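Local coordinates for uncharacterized protein (Eubacterium siraeum, PDB 4OBM) that is of unknown function but belongs to the LytR-CpsA-Psr family and may, like characterised members, attach glycopolymers to the cell wall, at residues 35-38 and 39-43; 236-240 and 241-245; 106-109 and 110-114. One frame throughout, in Å; residues are numbered along the deposited sequence.

Contact 1: 35-38 and 39-43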
loop_
_atom_site.group_PDB
_atom_site.type_symbol
_atom_site.label_atom_id
_atom_site.label_comp_id
_atom_site.label_asym_id
_atom_site.label_seq_id
_atom_site.Cartn_x
_atom_site.Cartn_y
_atom_site.Cartn_z
ATOM N N ASP A 35 -11.134 -12.012 12.711
ATOM C CA ASP A 35 -12.579 -12.167 12.651
ATOM C C ASP A 35 -13.261 -11.025 11.905
ATOM O O ASP A 35 -14.289 -11.249 11.267
ATOM C CB ASP A 35 -13.156 -12.266 14.065
ATOM C CG ASP A 35 -12.597 -13.415 14.889
ATOM O OD1 ASP A 35 -12.426 -14.531 14.325
ATOM O OD2 ASP A 35 -12.409 -13.226 16.110
ATOM N N LYS A 36 -12.691 -9.817 11.976
ATOM C CA LYS A 36 -13.267 -8.599 11.416
ATOM C C LYS A 36 -12.881 -8.328 9.967
ATOM O O LYS A 36 -11.831 -8.750 9.487
ATOM C CB LYS A 36 -12.887 -7.377 12.271
ATOM C CG LYS A 36 -13.651 -7.307 13.571
ATOM C CD LYS A 36 -12.835 -6.689 14.676
ATOM C CE LYS A 36 -13.485 -6.864 16.029
ATOM N NZ LYS A 36 -13.608 -8.302 16.449
ATOM N N THR A 37 -13.769 -7.595 9.287
ATOM C CA THR A 37 -13.623 -7.127 7.919
ATOM C C THR A 37 -12.579 -6.042 7.892
ATOM O O THR A 37 -12.622 -5.168 8.766
ATOM C CB THR A 37 -14.977 -6.562 7.432
ATOM O OG1 THR A 37 -16.046 -7.369 7.925
ATOM C CG2 THR A 37 -15.045 -6.399 5.921
ATOM N N PRO A 38 -11.662 -6.015 6.900
ATOM C CA PRO A 38 -10.677 -4.917 6.848
ATOM C C PRO A 38 -11.320 -3.517 6.791
ATOM O O PRO A 38 -12.376 -3.329 6.164
ATOM C CB PRO A 38 -9.890 -5.209 5.568
ATOM C CG PRO A 38 -10.043 -6.648 5.351
ATOM C CD PRO A 38 -11.437 -6.976 5.799
ATOM N N ASP A 39 -10.683 -2.554 7.483
ATOM C CA ASP A 39 -11.086 -1.143 7.524
ATOM C C ASP A 39 -10.231 -0.278 6.607
ATOM O O ASP A 39 -10.644 0.830 6.272
ATOM C CB ASP A 39 -10.990 -0.580 8.955
ATOM C CG ASP A 39 -12.264 -0.703 9.750
ATOM O OD1 ASP A 39 -13.317 -0.200 9.272
ATOM O OD2 ASP A 39 -12.217 -1.292 10.857
ATOM N N LYS A 40 -9.014 -0.735 6.262
ATOM C CA LYS A 40 -8.104 0.059 5.416
ATOM C C LYS A 40 -7.715 -0.702 4.184
ATOM O O LYS A 40 -7.634 -1.930 4.208
ATOM C CB LYS A 40 -6.878 0.545 6.189
ATOM C CG LYS A 40 -7.268 1.692 7.103
ATOM C CD LYS A 40 -6.142 2.188 7.957
ATOM C CE LYS A 40 -6.673 3.014 9.108
ATOM N NZ LYS A 40 -7.426 4.221 8.659
ATOM N N TYR A 41 -7.596 0.024 3.074
ATOM C CA TYR A 41 -7.346 -0.551 1.748
ATOM C C TYR A 41 -6.344 0.304 1.018
ATOM O O TYR A 41 -6.466 1.520 1.009
ATOM C CB TYR A 41 -8.666 -0.661 0.944
ATOM C CG TYR A 41 -9.712 -1.527 1.612
ATOM C CD1 TYR A 41 -10.590 -0.995 2.553
ATOM C CD2 TYR A 41 -9.786 -2.891 1.349
ATOM C CE1 TYR A 41 -11.502 -1.801 3.231
ATOM C CE2 TYR A 41 -10.715 -3.705 2.002
ATOM C CZ TYR A 41 -11.574 -3.151 2.941
ATOM O OH TYR A 41 -12.470 -3.942 3.606
HETATM N N MSE A 42 -5.282 -0.334 0.509
HETATM C CA MSE A 42 -4.198 0.346 -0.194
HETATM C C MSE A 42 -3.561 -0.595 -1.184
HETATM O O MSE A 42 -3.252 -1.728 -0.833
HETATM C CB MSE A 42 -3.138 0.866 0.811
HETATM C CG MSE A 42 -1.975 1.651 0.157
HETATM SE SE MSE A 42 -0.639 2.264 1.422
HETATM C CE MSE A 42 -1.621 3.679 2.133
ATOM N N THR A 43 -3.396 -0.142 -2.429
ATOM C CA THR A 43 -2.656 -0.899 -3.437
ATOM C C THR A 43 -1.210 -0.380 -3.440
ATOM O O THR A 43 -0.956 0.759 -3.042
ATOM C CB THR A 43 -3.291 -0.835 -4.828
ATOM O OG1 THR A 43 -3.393 0.521 -5.225
ATOM C CG2 THR A 43 -4.665 -1.550 -4.910
HETATM O O HOH W 1 -11.279 -4.383 11.150
#
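T37 meets the residues that follow by two routes, D39 and Y41. Its carbonyl O accepts a bond from a water at 2.8 Å, and the same water donates to D39 OD2, so a single solvent molecule spans the bend before the strand. The methyl, T37 CG2, reaches Y41 OH only loosely, at 4.2 Å; T37's own OG1 is hydrogen-bonded to E75 OE1 of helix 70-90. Next comes P38, whose fixed ring stiffens an extended loop and presents an apolar surface to the tyrosine three residues further on. The two side chains cross at about a right angle: P38 CB lies 3.7 Å from Y41 CZ and 3.5 Å from Y41 OH. P38 O is also approached, at 2.6 Å, by Y41 OH, which donates a weak hydrogen bond to it, with the oxygen set obliquely to the ring.

Just past the proline, D39 and K40 both pair with L30 of the neighbouring antiparallel strand 24-30, a classic beta bulge at the beginning of strand 40-47, in the mixed sheet of this LytR-CpsA-Psr domain. Aspartate suits the exposed bulge position, since D39 OD1 forms a salt bridge with K71 while OD2 holds the water.

Y41 turns back over the loop because its CG stands beside the backbone N and opposite the carbonyl carbon (chi1 -60°), which carries the phenol back toward P38. A phenylalanine here would keep the ring against the proline but take away the hydroxyl, and P38 O would probably be left without that weak bond and the ring less fixed. Tyrosine fits this buried place because its side chain also touches I70 and C74 of helix 70-90 and T29, while its one polar atom is turned to a backbone oxygen.

Contact 2: 236-240 and 241-245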
loop_
_atom_site.group_PDB
_atom_site.type_symbol
_atom_site.label_atom_id
_atom_site.label_comp_id
_atom_site.label_asym_id
_atom_site.label_seq_id
_atom_site.Cartn_x
_atom_site.Cartn_y
_atom_site.Cartn_z
ATOM N N ASP A 236 -16.930 12.015 -3.920
ATOM C CA ASP A 236 -17.920 12.820 -3.221
ATOM C C ASP A 236 -18.737 11.983 -2.251
ATOM O O ASP A 236 -18.976 10.798 -2.484
ATOM C CB ASP A 236 -18.852 13.517 -4.233
ATOM C CG ASP A 236 -18.133 14.403 -5.240
ATOM O OD1 ASP A 236 -17.801 15.557 -4.889
ATOM O OD2 ASP A 236 -17.879 13.933 -6.373
ATOM N N LYS A 237 -19.177 12.624 -1.166
ATOM C CA LYS A 237 -20.037 12.043 -0.139
ATOM C C LYS A 237 -21.419 11.831 -0.716
ATOM O O LYS A 237 -21.933 12.703 -1.421
ATOM C CB LYS A 237 -20.103 12.974 1.080
ATOM C CG LYS A 237 -20.491 12.275 2.374
ATOM C CD LYS A 237 -20.654 13.261 3.533
ATOM C CE LYS A 237 -19.354 13.550 4.245
ATOM N NZ LYS A 237 -19.533 14.533 5.338
ATOM N N SER A 238 -21.998 10.664 -0.457
ATOM C CA SER A 238 -23.340 10.286 -0.889
ATOM C C SER A 238 -23.915 9.373 0.179
ATOM O O SER A 238 -23.649 8.173 0.189
ATOM C CB SER A 238 -23.305 9.627 -2.260
ATOM O OG SER A 238 -24.612 9.264 -2.671
ATOM N N GLY A 239 -24.651 9.975 1.107
ATOM C CA GLY A 239 -25.177 9.296 2.282
ATOM C C GLY A 239 -23.992 8.960 3.163
ATOM O O GLY A 239 -23.170 9.836 3.460
ATOM N N ASP A 240 -23.828 7.680 3.486
ATOM C CA ASP A 240 -22.678 7.239 4.275
ATOM C C ASP A 240 -21.585 6.668 3.362
ATOM O O ASP A 240 -20.554 6.215 3.854
ATOM C CB ASP A 240 -23.118 6.234 5.344
ATOM C CG ASP A 240 -23.992 6.894 6.386
ATOM O OD1 ASP A 240 -23.635 8.007 6.845
ATOM O OD2 ASP A 240 -25.052 6.328 6.710
ATOM N N ASP A 241 -21.792 6.760 2.029
ATOM C CA ASP A 241 -20.860 6.280 1.017
ATOM C C ASP A 241 -19.957 7.409 0.478
ATOM O O ASP A 241 -20.225 8.601 0.681
ATOM C CB ASP A 241 -21.633 5.619 -0.140
ATOM C CG ASP A 241 -22.370 4.339 0.214
ATOM O OD1 ASP A 241 -22.096 3.770 1.296
ATOM O OD2 ASP A 241 -23.196 3.892 -0.602
ATOM N N TYR A 242 -18.867 7.012 -0.187
ATOM C CA TYR A 242 -17.916 7.930 -0.799
ATOM C C TYR A 242 -17.731 7.490 -2.246
ATOM O O TYR A 242 -16.923 6.606 -2.537
ATOM C CB TYR A 242 -16.596 7.953 -0.013
ATOM C CG TYR A 242 -15.634 9.020 -0.482
ATOM C CD1 TYR A 242 -15.804 10.352 -0.111
ATOM C CD2 TYR A 242 -14.542 8.699 -1.284
ATOM C CE1 TYR A 242 -14.919 11.341 -0.545
ATOM C CE2 TYR A 242 -13.641 9.676 -1.705
ATOM C CZ TYR A 242 -13.823 10.992 -1.319
ATOM O OH TYR A 242 -12.942 11.953 -1.740
ATOM N N ILE A 243 -18.535 8.049 -3.138
ATOM C CA ILE A 243 -18.537 7.669 -4.546
ATOM C C ILE A 243 -17.302 8.246 -5.235
ATOM O O ILE A 243 -17.154 9.470 -5.303
ATOM C CB ILE A 243 -19.863 8.094 -5.215
ATOM C CG1 ILE A 243 -21.065 7.411 -4.503
ATOM C CG2 ILE A 243 -19.849 7.808 -6.746
ATOM C CD1 ILE A 243 -22.395 7.847 -4.976
ATOM N N ILE A 244 -16.410 7.350 -5.728
ATOM C CA ILE A 244 -15.175 7.739 -6.420
ATOM C C ILE A 244 -15.533 8.422 -7.733
ATOM O O ILE A 244 -16.341 7.897 -8.484
ATOM C CB ILE A 244 -14.204 6.535 -6.626
ATOM C CG1 ILE A 244 -13.701 5.959 -5.259
ATOM C CG2 ILE A 244 -13.025 6.884 -7.567
ATOM C CD1 ILE A 244 -12.943 6.966 -4.274
ATOM N N ASP A 245 -14.978 9.618 -7.966
ATOM C CA ASP A 245 -15.220 10.408 -9.182
ATOM C C ASP A 245 -14.561 9.701 -10.356
ATOM O O ASP A 245 -13.418 9.271 -10.246
ATOM C CB ASP A 245 -14.678 11.845 -9.009
ATOM C CG ASP A 245 -14.963 12.820 -10.143
ATOM O OD1 ASP A 245 -14.783 12.436 -11.319
ATOM O OD2 ASP A 245 -15.273 13.998 -9.848
HETATM O O HOH W 2 -15.426 14.642 -7.249
HETATM O O HOH W 3 -18.065 10.994 -7.383
HETATM O O HOH W 4 -21.339 3.593 4.015
#
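I243 and S238 meet on one face of a beta hairpin, and the isoleucine can be followed outward. I243 CB lies 3.9 Å from D236 O. CG1, placed beside the backbone N (chi1 -60°), comes as close to S238 CB, and the extended chi2 then drives CD1 onto the serine: 3.4 Å to S238 CB, tighter than usual for two carbons, and 3.5 Å to S238 OG. A small residue suits a position so closely overlaid by the isoleucine's tip.

The backbones run antiparallel. D236 with I243 and S238 with D241 are hydrogen-bonded pairs, each linked in both directions; K237 with Y242, on the other face, is a non-hydrogen-bonded pair. A type II' turn from S238 to D241 joins the strands, and G239 takes the positive phi (69°) that glycine tolerates most easily. On the K237 face, the Y242 ring has D236 N over one of its faces, 4.0 Å above the plane but offset toward the rim, and Y242 OH is hydrogen-bonded to G235 N. Strand 62-63 runs parallel to 241-244, completing a three-stranded sheet.

The hairpin's open end gathers acid. D236 OD2 and D245 OD2 stand 4.3 Å apart, and one water donates to both; a second water joins D236 OD2 to I243 O. D245 is the N-cap of helix 246-256, its OD1 accepting from N247 N. The helix start would tend to stabilise the charge on D245, and the shared water, pointing a proton at each carboxylate, is likely to soften a repulsion that could otherwise raise the proton affinity of D236.

Contact 3: 106-109 and 110-114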
loop_
_atom_site.group_PDB
_atom_site.type_symbol
_atom_site.label_atom_id
_atom_site.label_comp_id
_atom_site.label_asym_id
_atom_site.label_seq_id
_atom_site.Cartn_x
_atom_site.Cartn_y
_atom_site.Cartn_z
ATOM N N THR A 106 1.838 -4.672 13.183
ATOM C CA THR A 106 2.709 -4.135 14.233
ATOM C C THR A 106 4.011 -4.944 14.259
ATOM O O THR A 106 5.098 -4.366 14.383
ATOM C CB THR A 106 1.980 -4.150 15.586
ATOM O OG1 THR A 106 0.719 -3.480 15.441
ATOM C CG2 THR A 106 2.796 -3.515 16.707
ATOM N N GLU A 107 3.889 -6.278 14.096
ATOM C CA GLU A 107 5.016 -7.180 14.041
ATOM C C GLU A 107 5.877 -6.885 12.811
ATOM O O GLU A 107 7.101 -6.844 12.953
ATOM C CB GLU A 107 4.578 -8.635 14.071
ATOM C CG GLU A 107 5.566 -9.444 14.889
ATOM C CD GLU A 107 5.550 -10.947 14.728
ATOM O OE1 GLU A 107 4.445 -11.539 14.698
ATOM O OE2 GLU A 107 6.654 -11.538 14.682
ATOM N N LEU A 108 5.261 -6.595 11.643
ATOM C CA LEU A 108 6.019 -6.216 10.438
ATOM C C LEU A 108 6.863 -4.976 10.731
ATOM O O LEU A 108 8.064 -5.032 10.528
ATOM C CB LEU A 108 5.112 -5.987 9.211
ATOM C CG LEU A 108 5.774 -5.417 7.927
ATOM C CD1 LEU A 108 6.547 -6.473 7.172
ATOM C CD2 LEU A 108 4.746 -4.876 6.999
ATOM N N PHE A 109 6.254 -3.893 11.262
ATOM C CA PHE A 109 6.941 -2.640 11.603
ATOM C C PHE A 109 8.071 -2.854 12.623
ATOM O O PHE A 109 9.107 -2.210 12.527
ATOM C CB PHE A 109 5.947 -1.613 12.200
ATOM C CG PHE A 109 4.822 -1.049 11.358
ATOM C CD1 PHE A 109 5.030 -0.702 10.028
ATOM C CD2 PHE A 109 3.590 -0.749 11.931
ATOM C CE1 PHE A 109 4.001 -0.149 9.265
ATOM C CE2 PHE A 109 2.570 -0.168 11.176
ATOM C CZ PHE A 109 2.780 0.126 9.849
ATOM N N ASP A 110 7.827 -3.705 13.637
ATOM C CA ASP A 110 8.762 -4.011 14.729
ATOM C C ASP A 110 10.002 -4.756 14.207
ATOM O O ASP A 110 11.110 -4.577 14.699
ATOM C CB ASP A 110 8.042 -4.868 15.790
ATOM C CG ASP A 110 8.864 -5.083 17.040
ATOM O OD1 ASP A 110 8.935 -4.153 17.868
ATOM O OD2 ASP A 110 9.463 -6.164 17.172
HETATM N N MSE A 111 9.781 -5.589 13.210
HETATM C CA MSE A 111 10.767 -6.405 12.546
HETATM C C MSE A 111 11.614 -5.569 11.580
HETATM O O MSE A 111 12.841 -5.695 11.589
HETATM C CB MSE A 111 10.005 -7.503 11.791
HETATM C CG MSE A 111 10.860 -8.594 11.232
HETATM SE SE MSE A 111 9.773 -9.640 10.042
HETATM C CE MSE A 111 10.759 -11.220 10.139
ATOM N N VAL A 112 10.972 -4.721 10.766
ATOM C CA VAL A 112 11.650 -3.942 9.714
ATOM C C VAL A 112 12.463 -2.750 10.301
ATOM O O VAL A 112 13.633 -2.569 9.937
ATOM C CB VAL A 112 10.671 -3.501 8.593
ATOM C CG1 VAL A 112 11.385 -2.688 7.509
ATOM C CG2 VAL A 112 9.983 -4.709 7.971
ATOM N N GLY A 113 11.849 -1.970 11.185
ATOM C CA GLY A 113 12.501 -0.828 11.823
ATOM C C GLY A 113 11.540 0.311 12.064
ATOM O O GLY A 113 10.406 0.281 11.577
ATOM N N ASN A 114 11.997 1.309 12.834
ATOM C CA ASN A 114 11.260 2.518 13.197
ATOM C C ASN A 114 11.155 3.516 12.039
ATOM O O ASN A 114 11.992 3.511 11.145
ATOM C CB ASN A 114 11.963 3.209 14.349
ATOM C CG ASN A 114 12.115 2.405 15.613
ATOM O OD1 ASN A 114 11.264 1.586 15.979
ATOM N ND2 ASN A 114 13.189 2.672 16.338
HETATM O O HOH W 5 9.809 -0.505 14.598
#
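F109 joins the residues after it through its carbonyl, while its flat ring serves other helices: it forms an edge-to-face stack with F176 and touches I173 and M148, a use that suits a large aromatic on the buried side of a helix. The amide of N114 is a second flat group, and its OD1 accepts from a water that also donates to F109 O at 2.8 Å.

F109 O is gripped a second time by G113 N at 3.1 Å, the last i to i+4 bond at the C-terminal end of helix 102-112. G113 has positive phi and leaves the helix; with its backbone turned this way any CB would collide with V112 O, so glycine is called for.

One residue earlier in each case, L108 and V112 lie side by side and point the same way, L108 CD1 touching V112 CG2 at 3.9 Å. With CG2 beside its own backbone N and CG1 opposite it (chi1 180°), V112 lays the CG2 methyl 3.2 Å from L108 O, the same oxygen that accepts the hydrogen bond of V112 N, at 2.9 Å. These branched apolar residues suit their surroundings: L108 packs on I196 and V112 on Y192 of helix 186-199, and V112 also reaches F176 and F181 of helix 164-181.

Reading from the N terminus, contact 1 comes first, closing the loop that leads from strand 24-30 back into strand 40-47 of the six-stranded sheet. Contact 3 follows, ending helix 102-112, which comes straight after strand 94-100 of that same sheet, just before the chain enters strand 115-119. Contact 2 is last: its hairpin pairs with strand 62-63 and delivers the chain into helix 246-256. The three stand in series, so none nests in or crosses another, and none touches another. Contact 1 has its centre about 18 Å from that of contact 2 and 19 Å from that of contact 3; contacts 2 and 3, 34 Å apart between centres, lie on opposite sides of the chain's centre.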